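Local atomic coordinates of aminotransferase class-III (PDB entry 6K8H), a protein that belongs to the class-III aminotransferase family, a branch of the large clan of PLP-dependent enzymes that share the fold-type I architecture. Residues 137-142 and 215-220; 219-224 and 252-257. One frame throughout, in Å; residues are numbered along the deposited sequence.

Contact 1: 137-142 and 215-220; sequences AARAYT and ELAAVL
Arg139 and Ala217 stand nearest across the backbones, CA to CA 5.4 Å, where the last turn of helix 127-142 passes strand 216-221 roughly antiparallel, at 145°, the segment axes 7.0 Å apart at their closest. The strand departs from regular alternation at Ala217, whose psi of -38° is helical; Ala217 and Ala218, though consecutive, both bring a methyl to the helix. The Ala217 methyl faces the helix turn, near Ala138 O and the Arg139 backbone, and CB approaches Thr142 OG1 tightly at 3.3 Å. The Ala218 methyl meets that of Ala138 tip to tip, CB to CB 3.7 Å. Thr142 holds OG1 between its own backbone N and carbonyl carbon (chi1 71°), which folds the hydroxyl back to donate to Ala138 O at 2.9 Å. Thr142 N reaches the same oxygen from the opposite face of its carbonyl plane, and OG1 is bonded as well to Arg144 N just past the helix. Of the Arg139 side chain, CG comes nearest, 4.2 Å from Ala217 CB; the guanidinium runs on to a salt bridge with Asp159 of the second subunit. The helix end thus packs on a face of the seven-stranded sheet, over the start of inner strand 216-221, with Ala138 and Thr142 also touching Val251 of the next strand. No hydrogen bond joins the segments: alanine methyls permit the close approach, while the threonine hydroxyl bonds elsewhere.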
loop_
_atom_site.group_PDB
_atom_site.type_symbol
_atom_site.label_atom_id
_atom_site.label_comp_id
_atom_site.label_asym_id
_atom_site.label_seq_id
_atom_site.Cartn_x
_atom_site.Cartn_y
_atom_site.Cartn_z
ATOM N N ALA B 137 8.299 -0.146 13.317
ATOM C CA ALA B 137 9.337 -1.014 13.851
ATOM C C ALA B 137 10.199 -0.261 14.848
ATOM O O ALA B 137 10.547 -0.799 15.907
ATOM C CB ALA B 137 10.202 -1.583 12.722
ATOM N N ALA B 138 10.548 0.990 14.523
ATOM C CA ALA B 138 11.375 1.787 15.421
ATOM C C ALA B 138 10.658 2.071 16.731
ATOM O O ALA B 138 11.274 2.041 17.807
ATOM C CB ALA B 138 11.787 3.093 14.746
ATOM N N ARG B 139 9.363 2.378 16.666
ATOM C CA ARG B 139 8.604 2.547 17.903
ATOM C C ARG B 139 8.617 1.266 18.735
ATOM O O ARG B 139 8.789 1.317 19.958
ATOM C CB ARG B 139 7.167 2.975 17.607
ATOM C CG ARG B 139 7.009 4.404 17.067
ATOM C CD ARG B 139 5.665 5.009 17.471
ATOM N NE ARG B 139 5.241 6.109 16.592
ATOM C CZ ARG B 139 4.408 5.967 15.563
ATOM N NH1 ARG B 139 3.912 4.775 15.267
ATOM N NH2 ARG B 139 4.073 7.015 14.822
ATOM N N ALA B 140 8.414 0.108 18.095
ATOM C CA ALA B 140 8.373 -1.146 18.850
ATOM C C ALA B 140 9.733 -1.500 19.421
ATOM O O ALA B 140 9.821 -2.118 20.487
ATOM C CB ALA B 140 7.883 -2.297 17.963
ATOM N N TYR B 141 10.795 -1.165 18.695
ATOM C CA TYR B 141 12.135 -1.522 19.119
ATOM C C TYR B 141 12.580 -0.644 20.280
ATOM O O TYR B 141 13.077 -1.142 21.295
ATOM C CB TYR B 141 13.102 -1.385 17.940
ATOM C CG TYR B 141 14.498 -1.783 18.309
ATOM C CD1 TYR B 141 14.846 -3.118 18.450
ATOM C CD2 TYR B 141 15.458 -0.821 18.563
ATOM C CE1 TYR B 141 16.135 -3.491 18.828
ATOM C CE2 TYR B 141 16.735 -1.172 18.931
ATOM C CZ TYR B 141 17.073 -2.503 19.064
ATOM O OH TYR B 141 18.360 -2.823 19.431
ATOM N N THR B 142 12.375 0.667 20.158
ATOM C CA THR B 142 12.831 1.610 21.167
ATOM C C THR B 142 11.793 1.876 22.241
ATOM O O THR B 142 12.160 2.312 23.333
ATOM C CB THR B 142 13.205 2.949 20.524
ATOM O OG1 THR B 142 12.009 3.606 20.086
ATOM C CG2 THR B 142 14.165 2.748 19.339
ATOM N N GLU B 215 12.618 10.991 23.700
ATOM C CA GLU B 215 11.301 10.677 23.070
ATOM C C GLU B 215 11.412 10.247 21.595
ATOM O O GLU B 215 10.373 9.890 21.013
ATOM C CB GLU B 215 10.402 11.921 23.064
ATOM C CG GLU B 215 10.646 12.904 24.196
ATOM C CD GLU B 215 10.136 14.319 23.960
ATOM O OE1 GLU B 215 9.163 14.484 23.203
ATOM O OE2 GLU B 215 10.724 15.260 24.529
ATOM N N LEU B 216 12.610 10.236 21.013
ATOM C CA LEU B 216 12.718 10.012 19.573
ATOM C C LEU B 216 12.993 8.538 19.317
ATOM O O LEU B 216 14.084 8.037 19.619
ATOM C CB LEU B 216 13.830 10.869 18.977
ATOM C CG LEU B 216 13.531 12.300 18.541
ATOM C CD1 LEU B 216 14.797 12.985 18.038
ATOM C CD2 LEU B 216 12.438 12.306 17.464
ATOM N N ALA B 217 12.007 7.847 18.731
ATOM C CA ALA B 217 12.219 6.478 18.260
ATOM C C ALA B 217 13.104 6.423 17.017
ATOM O O ALA B 217 13.913 5.500 16.868
ATOM C CB ALA B 217 10.880 5.812 17.953
ATOM N N ALA B 218 12.958 7.385 16.107
ATOM C CA ALA B 218 13.635 7.305 14.821
ATOM C C ALA B 218 13.893 8.690 14.241
ATOM O O ALA B 218 13.167 9.651 14.522
ATOM C CB ALA B 218 12.815 6.511 13.796
ATOM N N VAL B 219 14.926 8.764 13.406
ATOM C CA VAL B 219 15.130 9.857 12.452
ATOM C C VAL B 219 14.991 9.266 11.052
ATOM O O VAL B 219 15.695 8.310 10.703
ATOM C CB VAL B 219 16.503 10.529 12.609
ATOM C CG1 VAL B 219 16.703 11.558 11.490
ATOM C CG2 VAL B 219 16.672 11.178 13.972
ATOM N N LEU B 220 14.094 9.828 10.251
ATOM C CA LEU B 220 13.849 9.361 8.893
ATOM C C LEU B 220 14.463 10.362 7.928
ATOM O O LEU B 220 14.201 11.565 8.038
ATOM C CB LEU B 220 12.345 9.211 8.651
ATOM C CG LEU B 220 11.780 9.037 7.251
ATOM C CD1 LEU B 220 12.043 7.615 6.773
ATOM C CD2 LEU B 220 10.298 9.359 7.302
#

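Contact 2: 219-224 and 252-257. With PLR ((5-hydroxy-4,6-dimethylpyridin-3-yl)methyl dihydrogen phosphate), chain D.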
loop_
_atom_site.group_PDB
_atom_site.type_symbol
_atom_site.label_atom_id
_atom_site.label_comp_id
_atom_site.label_asym_id
_atom_site.label_seq_id
_atom_site.Cartn_x
_atom_site.Cartn_y
_atom_site.Cartn_z
ATOM N N VAL B 219 14.926 8.764 13.406
ATOM C CA VAL B 219 15.130 9.857 12.452
ATOM C C VAL B 219 14.991 9.266 11.052
ATOM O O VAL B 219 15.695 8.310 10.703
ATOM C CB VAL B 219 16.503 10.529 12.609
ATOM C CG1 VAL B 219 16.703 11.558 11.490
ATOM C CG2 VAL B 219 16.672 11.178 13.972
ATOM N N LEU B 220 14.094 9.828 10.251
ATOM C CA LEU B 220 13.849 9.361 8.893
ATOM C C LEU B 220 14.463 10.362 7.928
ATOM O O LEU B 220 14.201 11.565 8.038
ATOM C CB LEU B 220 12.345 9.211 8.651
ATOM C CG LEU B 220 11.780 9.037 7.251
ATOM C CD1 LEU B 220 12.043 7.615 6.773
ATOM C CD2 LEU B 220 10.298 9.359 7.302
ATOM N N ILE B 221 15.297 9.883 7.006
ATOM C CA ILE B 221 16.012 10.787 6.110
ATOM C C ILE B 221 16.095 10.188 4.709
ATOM O O ILE B 221 16.462 9.021 4.545
ATOM C CB ILE B 221 17.420 11.116 6.642
ATOM C CG1 ILE B 221 18.104 12.102 5.697
ATOM C CG2 ILE B 221 18.230 9.836 6.877
ATOM C CD1 ILE B 221 19.436 12.620 6.219
ATOM N N ASP B 222 15.734 10.991 3.702
ATOM C CA ASP B 222 15.989 10.671 2.302
ATOM C C ASP B 222 17.386 11.166 1.943
ATOM O O ASP B 222 17.622 12.379 1.980
ATOM C CB ASP B 222 14.933 11.340 1.428
ATOM C CG ASP B 222 15.107 11.083 -0.061
ATOM O OD1 ASP B 222 16.237 10.819 -0.535
ATOM O OD2 ASP B 222 14.074 11.179 -0.778
ATOM N N PRO B 223 18.323 10.283 1.535
ATOM C CA PRO B 223 19.714 10.678 1.269
ATOM C C PRO B 223 19.870 11.729 0.158
ATOM O O PRO B 223 20.797 12.499 0.225
ATOM C CB PRO B 223 20.428 9.376 0.874
ATOM C CG PRO B 223 19.496 8.272 1.319
ATOM C CD PRO B 223 18.104 8.863 1.278
ATOM N N ASN B 224 19.037 11.652 -0.881
ATOM C CA ASN B 224 19.092 12.616 -2.013
ATOM C C ASN B 224 17.657 13.050 -2.335
ATOM O O ASN B 224 17.152 12.661 -3.393
ATOM C CB ASN B 224 19.799 11.978 -3.210
ATOM C CG ASN B 224 20.378 12.982 -4.182
ATOM O OD1 ASN B 224 20.248 14.188 -3.993
ATOM N ND2 ASN B 224 21.029 12.484 -5.221
ATOM N N LEU B 252 18.010 5.033 12.967
ATOM C CA LEU B 252 18.221 5.819 11.753
ATOM C C LEU B 252 17.612 5.066 10.569
ATOM O O LEU B 252 18.043 3.949 10.237
ATOM C CB LEU B 252 19.711 6.097 11.540
ATOM C CG LEU B 252 20.147 6.888 10.292
ATOM C CD1 LEU B 252 19.447 8.251 10.177
ATOM C CD2 LEU B 252 21.664 7.073 10.297
ATOM N N ILE B 253 16.595 5.669 9.949
ATOM C CA ILE B 253 15.898 5.093 8.805
ATOM C C ILE B 253 16.259 5.891 7.554
ATOM O O ILE B 253 15.971 7.090 7.475
ATOM C CB ILE B 253 14.374 5.100 9.001
ATOM C CG1 ILE B 253 13.961 4.375 10.289
ATOM C CG2 ILE B 253 13.691 4.468 7.796
ATOM C CD1 ILE B 253 12.519 4.580 10.622
ATOM N N PHE B 254 16.827 5.221 6.560
ATOM C CA PHE B 254 16.992 5.815 5.239
ATOM C C PHE B 254 15.753 5.535 4.399
ATOM O O PHE B 254 15.290 4.394 4.337
ATOM C CB PHE B 254 18.222 5.264 4.517
ATOM C CG PHE B 254 19.517 5.896 4.950
ATOM C CD1 PHE B 254 19.581 6.665 6.101
ATOM C CD2 PHE B 254 20.674 5.701 4.209
ATOM C CE1 PHE B 254 20.770 7.230 6.517
ATOM C CE2 PHE B 254 21.875 6.274 4.608
ATOM C CZ PHE B 254 21.920 7.046 5.764
ATOM N N ASP B 255 15.219 6.576 3.762
ATOM C CA ASP B 255 14.166 6.426 2.758
ATOM C C ASP B 255 14.854 6.375 1.402
ATOM O O ASP B 255 15.207 7.416 0.837
ATOM C CB ASP B 255 13.162 7.572 2.840
ATOM C CG ASP B 255 12.038 7.455 1.809
ATOM O OD1 ASP B 255 12.143 6.618 0.884
ATOM O OD2 ASP B 255 11.042 8.208 1.920
ATOM N N GLU B 256 15.061 5.161 0.882
ATOM C CA GLU B 256 15.641 4.963 -0.439
ATOM C C GLU B 256 14.604 4.497 -1.456
ATOM O O GLU B 256 14.945 3.798 -2.412
ATOM C CB GLU B 256 16.812 3.978 -0.381
ATOM C CG GLU B 256 17.965 4.445 0.516
ATOM C CD GLU B 256 19.349 4.244 -0.122
ATOM O OE1 GLU B 256 19.512 4.514 -1.340
ATOM O OE2 GLU B 256 20.272 3.825 0.605
ATOM N N VAL B 257 13.334 4.865 -1.261
ATOM C CA VAL B 257 12.303 4.434 -2.205
ATOM C C VAL B 257 12.656 4.892 -3.618
ATOM O O VAL B 257 12.452 4.153 -4.590
ATOM C CB VAL B 257 10.916 4.935 -1.754
ATOM C CG1 VAL B 257 9.869 4.683 -2.837
ATOM C CG2 VAL B 257 10.499 4.227 -0.464
HETATM N N1 PLR D . 9.552 7.841 -0.281
HETATM C C2 PLR D . 10.055 8.471 -1.337
HETATM C C2A PLR D . 11.397 9.117 -1.227
HETATM C C3 PLR D . 9.340 8.510 -2.542
HETATM O O3 PLR D . 9.886 9.150 -3.595
HETATM C C4 PLR D . 8.080 7.884 -2.624
HETATM C C4A PLR D . 7.329 7.911 -3.880
HETATM C C5 PLR D . 7.585 7.221 -1.497
HETATM C C6 PLR D . 8.344 7.246 -0.359
HETATM C C5A PLR D . 6.236 6.553 -1.503
HETATM O O4P PLR D . 6.148 5.345 -2.319
HETATM P P PLR D . 4.724 4.912 -2.929
HETATM O O1P PLR D . 3.797 4.851 -1.759
HETATM O O2P PLR D . 4.343 5.977 -3.891
HETATM O O3P PLR D . 4.928 3.587 -3.590
#
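Ile221 and Phe254 lie side by side and point the same way from neighbouring strands, with Ile221 CG2 3.5 Å from Phe254 CD1. This branch of Ile221 stands between its backbone N and carbonyl carbon, which sets it against the ring and also against Leu252 CD1. Farther along, Pro223 approaches the same ring obliquely, CG to CD2 4.0 Å, while Pro223 CD rests 3.3 Å from Asp255 O. On the reverse face of the sheet Leu220 and Ile253 meet obliquely, Leu220 CD1 to Ile253 CG2 3.7 Å. The strands are parallel, the two ends of a right-handed beta-alpha-beta crossover through helix 235-248, which covers the Ile221 side; Ile253 N to Val219 O, Ile221 N to Ile253 O and Asp255 N to Ile221 O bond them in register. At their C-terminal ends lies (5-hydroxy-4,6-dimethylpyridin-3-yl)methyl dihydrogen phosphate. Asp255 extends CG anti to its backbone N (chi1 -180°), placing OD2 2.7 Å from ligand N1, the pairing known from fold-type I enzymes, and His155 ND1 bonds the same oxygen. Asp255 OD1 accepts from Val257 N at 3.0 Å in an Asx turn that fixes the carboxylate's rotation. Val257 spreads its branches over one face of the pyridine, CB 3.5 Å from N1. A second Asx turn, Asn224 N to Asp222 OD1, steadies Asp222, whose OD2 approaches ligand methyl C2A at 3.4 Å.

Both contacts are buried and use strand 216-221, sharing Val219 and Leu220, but they sit at different ends of it. Contact 1 lies near the start of the strand, its centre about 22 Å from that of the chain, beside the dimer partner that Arg139 reaches; contact 2, its centre about 11 Å from the same point, is at the ligand end. One is helix on sheet, made by small methyls with no bond across; the other is strand on strand, joined by a ladder of backbone bonds and larger apolar side chains, ending in two aspartates at the ligand, Asp255 at its ring nitrogen and Asp222 at a methyl. They touch where Ala218 CB packs 3.7 Å from Ile253 CD1.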